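Local coordinates for Lmo2470 protein (Listeria monocytogenes EGD-e, PDB 5HL3) that is an internalin of the leucine-rich repeat family that binds calcium, interacts with host afadin and facilitates crossing of the basement membrane, at residues Met125-Met130 with Gln150-Glu155. Residues are numbered along the deposited sequence; the frame is centred on the assembly and turned at random. Where two conformers were deposited one is given.
Sequences MDTITM and QLYMSE
Strands 127-129 and 150-152 run parallel, 1° apart, and four backbone hydrogen bonds join them from Asp-126 O to Gln-150 N through to Met-130 N to Tyr-152 O; the straightest, Tyr-152 N to Ile-128 O, measures 2.9 Å. On one face Thr-127 OG1 sits 2.9 Å from Gln-150 OE1 and 2.7 Å from Asp-126 OD1, so its single proton has two acceptors to choose from. Its chi1 of -61° puts OG1 beside the backbone N and CG2 anti to it, and CG2 reaches the edge of the Tyr-152 ring, 3.9 Å from CE2. Thr-129 OG1 comes obliquely to the same ring, nearest CD2. On the opposite face Leu-151 brings CD1 4.0 Å from Ile-128 CB. Just past the strands, Met-130 and Met-153, both selenomethionine, lie side by side, SE to SE 4.0 Å. Gln-150, Leu-151 and Met-153 each have a second conformer, so their side-chain contacts describe one of two. These are neighbouring rungs of the leucine-rich repeat sheet, flanked by strands 100-103 and 174-176. The sheet thus separates a polar, partly exposed row of Thr-127, Thr-129, Gln-150 and Tyr-152 from buried Ile-128, Leu-151 and methionine side chains that fill the repeat interior.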
# COMPACT_ATOMS: atom_id res chain seq x y z
N MSE A 125 1.16 -14.35 -17.51
CA MSE A 125 1.66 -13.42 -16.48
C MSE A 125 1.24 -13.82 -15.09
O MSE A 125 0.07 -14.08 -14.84
CB MSE A 125 1.16 -12.00 -16.76
CG MSE A 125 1.93 -10.94 -15.94
SE MSE A 125 3.70 -10.54 -16.64
CE MSE A 125 3.12 -9.27 -18.02
N ASP A 126 2.22 -13.82 -14.18
CA ASP A 126 2.02 -14.18 -12.76
C ASP A 126 2.17 -12.97 -11.83
O ASP A 126 1.39 -12.83 -10.88
CB ASP A 126 3.03 -15.29 -12.40
CG ASP A 126 2.95 -15.70 -10.96
OD1 ASP A 126 3.60 -15.03 -10.12
OD2 ASP A 126 2.28 -16.72 -10.67
N THR A 127 3.17 -12.13 -12.08
CA THR A 127 3.49 -11.01 -11.19
C THR A 127 3.86 -9.78 -11.99
O THR A 127 4.68 -9.86 -12.91
CB THR A 127 4.67 -11.36 -10.25
OG1 THR A 127 4.30 -12.48 -9.41
CG2 THR A 127 5.05 -10.20 -9.36
N ILE A 128 3.28 -8.64 -11.59
CA ILE A 128 3.60 -7.32 -12.15
C ILE A 128 3.99 -6.40 -11.00
O ILE A 128 3.29 -6.32 -10.01
CB ILE A 128 2.44 -6.71 -12.93
CG1 ILE A 128 2.08 -7.59 -14.16
CG2 ILE A 128 2.79 -5.28 -13.33
CD1 ILE A 128 0.86 -7.10 -14.89
N THR A 129 5.14 -5.74 -11.13
CA THR A 129 5.64 -4.76 -10.15
C THR A 129 5.97 -3.45 -10.83
O THR A 129 6.79 -3.42 -11.76
CB THR A 129 6.92 -5.24 -9.46
OG1 THR A 129 6.69 -6.51 -8.84
CG2 THR A 129 7.41 -4.26 -8.40
N MSE A 130 5.34 -2.37 -10.36
CA MSE A 130 5.59 -1.03 -10.94
C MSE A 130 5.72 0.02 -9.86
O MSE A 130 5.77 1.22 -10.15
CB MSE A 130 4.43 -0.65 -11.84
CG MSE A 130 4.30 -1.59 -13.05
SE MSE A 130 2.68 -1.26 -14.10
CE MSE A 130 3.38 0.15 -15.05
N GLN A 150 0.10 -11.85 -8.33
CA GLN A 150 0.66 -10.79 -7.50
C GLN A 150 0.71 -9.49 -8.25
O GLN A 150 1.18 -9.44 -9.40
CB GLN A 150 2.06 -11.13 -7.00
CG GLN A 150 2.19 -12.49 -6.35
CD GLN A 150 3.58 -12.70 -5.78
OE1 GLN A 150 4.58 -12.65 -6.51
NE2 GLN A 150 3.66 -12.91 -4.49
N LEU A 151 0.29 -8.42 -7.58
CA LEU A 151 0.25 -7.10 -8.18
C LEU A 151 0.83 -6.09 -7.18
O LEU A 151 0.21 -5.84 -6.13
CB LEU A 151 -1.18 -6.78 -8.60
CG LEU A 151 -1.42 -5.52 -9.38
CD1 LEU A 151 -0.57 -5.45 -10.64
CD2 LEU A 151 -2.91 -5.43 -9.72
N TYR A 152 2.01 -5.55 -7.49
CA TYR A 152 2.73 -4.60 -6.63
C TYR A 152 2.63 -3.22 -7.27
O TYR A 152 3.31 -2.95 -8.29
CB TYR A 152 4.16 -5.04 -6.44
CG TYR A 152 4.28 -6.36 -5.70
CD1 TYR A 152 4.19 -6.41 -4.31
CD2 TYR A 152 4.50 -7.57 -6.39
CE1 TYR A 152 4.30 -7.62 -3.66
CE2 TYR A 152 4.62 -8.76 -5.71
CZ TYR A 152 4.51 -8.78 -4.36
OH TYR A 152 4.61 -10.03 -3.70
N MSE A 153 1.83 -2.34 -6.65
CA MSE A 153 1.51 -1.03 -7.21
C MSE A 153 1.55 0.02 -6.11
O MSE A 153 0.65 0.84 -5.98
CB MSE A 153 0.13 -1.07 -7.86
CG MSE A 153 -0.04 -2.19 -8.90
SE MSE A 153 0.93 -1.87 -10.59
CE MSE A 153 -0.40 -0.65 -11.33
N SER A 154 2.60 -0.00 -5.32
CA SER A 154 2.77 0.93 -4.19
C SER A 154 3.35 2.26 -4.68
O SER A 154 4.20 2.26 -5.58
CB SER A 154 3.72 0.31 -3.17
OG SER A 154 3.96 1.20 -2.11
N GLU A 155 2.91 3.38 -4.10
CA GLU A 155 3.49 4.71 -4.42
C GLU A 155 3.41 5.02 -5.90
O GLU A 155 4.43 5.22 -6.58
CB GLU A 155 4.93 4.86 -3.91
CG GLU A 155 5.32 6.33 -3.84
CD GLU A 155 6.70 6.58 -3.36
OE1 GLU A 155 7.66 6.00 -3.91
OE2 GLU A 155 6.86 7.42 -2.45